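Local coordinates for DMATS type aromatic prenyltransferase (Streptomyces coelicolor, PDB 6ZS0), which probably catalyses transfer of a dimethylallyl group to the 5-position of the indole ring of tryptophan, as an aromatic prenyltransferase of the ABBA-barrel fold, at residues A[181-193]-A[201-213]. Numbering follows the deposited sequence. Where two conformers were deposited one is given.
Sequences SLPQGSGYPFLAL and PRAKVYLRHDNLT
F190 drives the edge of its ring into one face of Y206, a T-shaped pair with centroids 5.5 Å apart and planes at 81°. F190 CD2 lies over that face, and F190 CB comes within 3.7 Å of Y206 CD1. Y206 holds CG beside its backbone N (chi1 -71°), which runs the ring back along the hairpin until CE1 reaches the methyl of A192. From the other end P189 crosses Y206 at about a right angle, its CG against Y206 CB. With an alanine in place of Y206, the F190 edge would probably lose the face it packs on and its ring would be freer to turn.

P189 also lies over one face of the R208 guanidinium, offset toward its rim, with P189 CB 3.7 Å from R208 NH2 in the arginine conformer given.

L207 reaches back to the incoming loop: it lies side by side with Y188, L207 CD1 being 4.0 Å from Y188 CD1, and L207 CD2 meets P183 CG. Next to it, L182 CD1 touches V205 CG1 at 3.8 Å.

A192 and K204 exchange both backbone bonds, with L191–V205 and L193–A203 as the non-hydrogen-bonded pairs on either side. Y206 N bonds F190 O directly, and water 2 donates to that same F190 O and to Y206 O, adding a second link. Farther on, S186 N gives a nearly straight bond to R208 O, and S186 OG accepts the N-H of D210.

The two strands form a hairpin in the closed antiparallel barrel, with 147-152 beside 191-195 and 254-260 beside 202-209. L191, L193, A203 and V205 pack outward on helix 162-175; on the other face K204 NZ bonds S259 OG, and F190 meets W135.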
loop_
_atom_site.group_PDB
_atom_site.type_symbol
_atom_site.label_atom_id
_atom_site.label_comp_id
_atom_site.label_asym_id
_atom_site.label_seq_id
_atom_site.Cartn_x
_atom_site.Cartn_y
_atom_site.Cartn_z
ATOM N N SER A 181 7.181 -9.817 -20.151
ATOM C CA SER A 181 6.317 -10.829 -19.485
ATOM C C SER A 181 5.070 -10.173 -18.871
ATOM O O SER A 181 4.154 -10.910 -18.481
ATOM C CB SER A 181 7.071 -11.586 -18.432
ATOM O OG SER A 181 7.295 -10.759 -17.296
ATOM N N LEU A 182 5.041 -8.847 -18.759
ATOM C CA LEU A 182 3.921 -8.140 -18.079
ATOM C C LEU A 182 2.709 -8.090 -19.010
ATOM O O LEU A 182 2.856 -7.877 -20.220
ATOM C CB LEU A 182 4.343 -6.732 -17.671
ATOM C CG LEU A 182 5.449 -6.626 -16.629
ATOM C CD1 LEU A 182 5.993 -5.211 -16.597
ATOM C CD2 LEU A 182 4.961 -7.045 -15.261
ATOM N N PRO A 183 1.481 -8.258 -18.466
ATOM C CA PRO A 183 0.268 -8.088 -19.256
ATOM C C PRO A 183 0.061 -6.621 -19.656
ATOM O O PRO A 183 0.721 -5.749 -19.109
ATOM C CB PRO A 183 -0.837 -8.572 -18.312
ATOM C CG PRO A 183 -0.292 -8.247 -16.940
ATOM C CD PRO A 183 1.191 -8.565 -17.055
ATOM N N GLN A 184 -0.828 -6.393 -20.615
ATOM C CA GLN A 184 -1.304 -5.060 -21.055
ATOM C C GLN A 184 -1.881 -4.331 -19.827
ATOM O O GLN A 184 -2.593 -4.967 -19.014
ATOM C CB GLN A 184 -2.334 -5.235 -22.191
ATOM C CG GLN A 184 -2.785 -3.946 -22.908
ATOM C CD GLN A 184 -3.590 -4.172 -24.188
ATOM O OE1 GLN A 184 -4.098 -5.269 -24.463
ATOM N NE2 GLN A 184 -3.733 -3.127 -24.988
ATOM N N GLY A 185 -1.586 -3.048 -19.693
ATOM C CA GLY A 185 -2.230 -2.189 -18.689
ATOM C C GLY A 185 -2.413 -0.789 -19.210
ATOM O O GLY A 185 -2.062 -0.545 -20.371
ATOM N N SER A 186 -2.924 0.121 -18.384
ATOM C CA SER A 186 -3.220 1.524 -18.762
ATOM C C SER A 186 -2.119 2.451 -18.256
ATOM O O SER A 186 -2.220 3.654 -18.493
ATOM C CB SER A 186 -4.573 1.967 -18.239
ATOM O OG SER A 186 -5.520 0.901 -18.284
ATOM N N GLY A 187 -1.105 1.914 -17.595
ATOM C CA GLY A 187 -0.122 2.726 -16.871
ATOM C C GLY A 187 0.668 1.890 -15.885
ATOM O O GLY A 187 0.332 0.701 -15.660
ATOM N N TYR A 188 1.732 2.475 -15.356
ATOM C CA TYR A 188 2.702 1.837 -14.440
ATOM C C TYR A 188 2.806 2.730 -13.220
ATOM O O TYR A 188 3.716 3.565 -13.136
ATOM C CB TYR A 188 4.056 1.659 -15.143
ATOM C CG TYR A 188 3.963 0.858 -16.402
ATOM C CD1 TYR A 188 3.974 -0.526 -16.366
ATOM C CD2 TYR A 188 3.781 1.483 -17.615
ATOM C CE1 TYR A 188 3.823 -1.277 -17.520
ATOM C CE2 TYR A 188 3.641 0.756 -18.781
ATOM C CZ TYR A 188 3.654 -0.626 -18.733
ATOM O OH TYR A 188 3.508 -1.358 -19.883
ATOM N N PRO A 189 1.861 2.643 -12.268
ATOM C CA PRO A 189 1.813 3.632 -11.181
ATOM C C PRO A 189 2.980 3.530 -10.191
ATOM O O PRO A 189 3.314 4.544 -9.619
ATOM C CB PRO A 189 0.469 3.421 -10.491
ATOM C CG PRO A 189 0.031 2.031 -10.899
ATOM C CD PRO A 189 0.704 1.719 -12.235
ATOM N N PHE A 190 3.581 2.363 -10.012
ATOM C CA PHE A 190 4.668 2.174 -9.026
ATOM C C PHE A 190 5.642 1.132 -9.512
ATOM O O PHE A 190 5.211 0.151 -10.167
ATOM C CB PHE A 190 4.144 1.664 -7.681
ATOM C CG PHE A 190 3.034 2.489 -7.095
ATOM C CD1 PHE A 190 3.306 3.675 -6.448
ATOM C CD2 PHE A 190 1.719 2.053 -7.131
ATOM C CE1 PHE A 190 2.289 4.439 -5.909
ATOM C CE2 PHE A 190 0.694 2.823 -6.599
ATOM C CZ PHE A 190 0.982 4.023 -5.992
ATOM N N LEU A 191 6.920 1.327 -9.191
ATOM C CA LEU A 191 7.865 0.219 -9.073
ATOM C C LEU A 191 8.354 0.181 -7.635
ATOM O O LEU A 191 8.700 1.267 -7.078
ATOM C CB LEU A 191 9.015 0.419 -10.047
ATOM C CG LEU A 191 10.000 -0.739 -10.122
ATOM C CD1 LEU A 191 10.446 -0.924 -11.562
ATOM C CD2 LEU A 191 11.184 -0.508 -9.211
ATOM N N ALA A 192 8.359 -0.994 -7.035
ATOM C CA ALA A 192 8.734 -1.136 -5.624
ATOM C C ALA A 192 9.876 -2.155 -5.462
ATOM O O ALA A 192 10.005 -3.080 -6.269
ATOM C CB ALA A 192 7.549 -1.504 -4.806
ATOM N N LEU A 193 10.691 -1.925 -4.459
ATOM C CA LEU A 193 11.789 -2.845 -4.057
ATOM C C LEU A 193 11.571 -3.263 -2.616
ATOM O O LEU A 193 11.436 -2.408 -1.786
ATOM C CB LEU A 193 13.141 -2.138 -4.188
ATOM C CG LEU A 193 13.640 -1.896 -5.598
ATOM C CD1 LEU A 193 15.000 -1.189 -5.555
ATOM C CD2 LEU A 193 13.752 -3.217 -6.353
ATOM N N PRO A 201 17.825 -8.404 -5.569
ATOM C CA PRO A 201 16.626 -7.566 -5.554
ATOM C C PRO A 201 15.307 -8.365 -5.567
ATOM O O PRO A 201 15.227 -9.380 -6.228
ATOM C CB PRO A 201 16.755 -6.722 -6.839
ATOM C CG PRO A 201 17.707 -7.504 -7.725
ATOM C CD PRO A 201 18.659 -8.175 -6.759
ATOM N N ARG A 202 14.315 -7.876 -4.830
ATOM C CA ARG A 202 12.901 -8.313 -4.939
ATOM C C ARG A 202 12.113 -7.152 -5.563
ATOM O O ARG A 202 11.829 -6.197 -4.847
ATOM C CB ARG A 202 12.470 -8.773 -3.552
ATOM C CG ARG A 202 13.511 -9.688 -2.914
ATOM C CD ARG A 202 13.015 -10.447 -1.705
ATOM N NE ARG A 202 14.050 -11.373 -1.246
ATOM C CZ ARG A 202 14.052 -11.985 -0.063
ATOM N NH1 ARG A 202 13.073 -11.772 0.805
ATOM N NH2 ARG A 202 15.046 -12.802 0.252
ATOM N N ALA A 203 11.861 -7.215 -6.875
ATOM C CA ALA A 203 11.325 -6.091 -7.690
ATOM C C ALA A 203 9.847 -6.324 -7.955
ATOM O O ALA A 203 9.474 -7.425 -8.383
ATOM C CB ALA A 203 12.068 -5.951 -8.982
ATOM N N LYS A 204 9.039 -5.295 -7.720
ATOM C CA LYS A 204 7.571 -5.355 -7.867
ATOM C C LYS A 204 7.155 -4.291 -8.877
ATOM O O LYS A 204 7.534 -3.122 -8.686
ATOM C CB LYS A 204 6.910 -5.138 -6.505
ATOM C CG LYS A 204 7.257 -6.186 -5.453
ATOM C CD LYS A 204 6.753 -5.832 -4.056
ATOM C CE LYS A 204 6.327 -7.056 -3.263
ATOM N NZ LYS A 204 4.999 -7.558 -3.692
ATOM N N VAL A 205 6.453 -4.689 -9.937
ATOM C CA VAL A 205 5.937 -3.746 -10.957
ATOM C C VAL A 205 4.428 -3.682 -10.799
ATOM O O VAL A 205 3.787 -4.727 -10.780
ATOM C CB VAL A 205 6.319 -4.136 -12.396
ATOM C CG1 VAL A 205 5.878 -3.078 -13.397
ATOM C CG2 VAL A 205 7.817 -4.384 -12.531
ATOM N N TYR A 206 3.892 -2.483 -10.656
ATOM C CA TYR A 206 2.439 -2.251 -10.547
ATOM C C TYR A 206 1.909 -1.771 -11.889
ATOM O O TYR A 206 2.558 -0.921 -12.541
ATOM C CB TYR A 206 2.119 -1.247 -9.447
ATOM C CG TYR A 206 2.320 -1.760 -8.060
ATOM C CD1 TYR A 206 3.583 -1.977 -7.556
ATOM C CD2 TYR A 206 1.229 -2.034 -7.246
ATOM C CE1 TYR A 206 3.766 -2.458 -6.271
ATOM C CE2 TYR A 206 1.401 -2.466 -5.943
ATOM C CZ TYR A 206 2.674 -2.686 -5.461
ATOM O OH TYR A 206 2.884 -3.164 -4.194
ATOM N N LEU A 207 0.751 -2.299 -12.289
ATOM C CA LEU A 207 0.024 -1.878 -13.493
ATOM C C LEU A 207 -1.316 -1.301 -13.072
ATOM O O LEU A 207 -1.944 -1.878 -12.171
ATOM C CB LEU A 207 -0.207 -3.083 -14.416
ATOM C CG LEU A 207 0.937 -3.459 -15.361
ATOM C CD1 LEU A 207 2.217 -3.693 -14.637
ATOM C CD2 LEU A 207 0.569 -4.710 -16.150
ATOM N N ARG A 208 -1.744 -0.256 -13.756
ATOM C CA ARG A 208 -3.112 0.308 -13.658
ATOM C C ARG A 208 -4.009 -0.435 -14.655
ATOM O O ARG A 208 -3.535 -0.695 -15.785
ATOM C CB ARG A 208 -3.059 1.797 -13.994
ATOM C CG ARG A 208 -4.251 2.608 -13.500
ATOM C CD ARG A 208 -4.084 4.099 -13.797
ATOM N NE ARG A 208 -2.700 4.455 -14.108
ATOM C CZ ARG A 208 -1.833 5.075 -13.297
ATOM N NH1 ARG A 208 -0.601 5.279 -13.720
ATOM N NH2 ARG A 208 -2.183 5.488 -12.081
ATOM N N HIS A 209 -5.242 -0.736 -14.273
ATOM C CA HIS A 209 -6.202 -1.425 -15.181
ATOM C C HIS A 209 -7.504 -0.649 -15.166
ATOM O O HIS A 209 -8.232 -0.721 -14.195
ATOM C CB HIS A 209 -6.396 -2.885 -14.774
ATOM C CG HIS A 209 -5.142 -3.684 -14.796
ATOM N ND1 HIS A 209 -4.519 -4.066 -15.976
ATOM C CD2 HIS A 209 -4.365 -4.143 -13.783
ATOM C CE1 HIS A 209 -3.419 -4.718 -15.679
ATOM N NE2 HIS A 209 -3.302 -4.769 -14.348
ATOM N N ASP A 210 -7.755 0.120 -16.201
ATOM C CA ASP A 210 -9.013 0.874 -16.346
ATOM C C ASP A 210 -10.129 -0.070 -16.806
ATOM O O ASP A 210 -9.873 -0.899 -17.716
ATOM C CB ASP A 210 -8.821 2.019 -17.329
ATOM C CG ASP A 210 -7.742 3.020 -16.958
ATOM O OD1 ASP A 210 -7.277 2.997 -15.820
ATOM O OD2 ASP A 210 -7.371 3.824 -17.849
ATOM N N ASN A 211 -11.303 0.066 -16.207
ATOM C CA ASN A 211 -12.555 -0.648 -16.577
ATOM C C ASN A 211 -12.256 -2.145 -16.584
ATOM O O ASN A 211 -12.620 -2.864 -17.547
ATOM C CB ASN A 211 -13.105 -0.161 -17.917
ATOM C CG ASN A 211 -13.318 1.335 -17.921
ATOM O OD1 ASN A 211 -13.923 1.889 -17.001
ATOM N ND2 ASN A 211 -12.819 2.000 -18.943
ATOM N N LEU A 212 -11.559 -2.619 -15.572
ATOM C CA LEU A 212 -11.223 -4.060 -15.496
ATOM C C LEU A 212 -12.490 -4.903 -15.386
ATOM O O LEU A 212 -13.425 -4.538 -14.664
ATOM C CB LEU A 212 -10.313 -4.315 -14.289
ATOM C CG LEU A 212 -9.719 -5.716 -14.147
ATOM C CD1 LEU A 212 -8.774 -6.094 -15.284
ATOM C CD2 LEU A 212 -8.995 -5.812 -12.831
ATOM N N THR A 213 -12.495 -6.038 -16.095
ATOM C CA THR A 213 -13.552 -7.061 -16.001
ATOM C C THR A 213 -13.022 -8.312 -15.319
ATOM O O THR A 213 -11.794 -8.498 -15.217
ATOM C CB THR A 213 -14.052 -7.474 -17.393
ATOM O OG1 THR A 213 -12.935 -8.036 -18.090
ATOM C CG2 THR A 213 -14.629 -6.298 -18.138
HETATM O O HOH W 1 1.668 6.247 -13.853
HETATM O O HOH W 2 5.069 -0.226 -12.826
#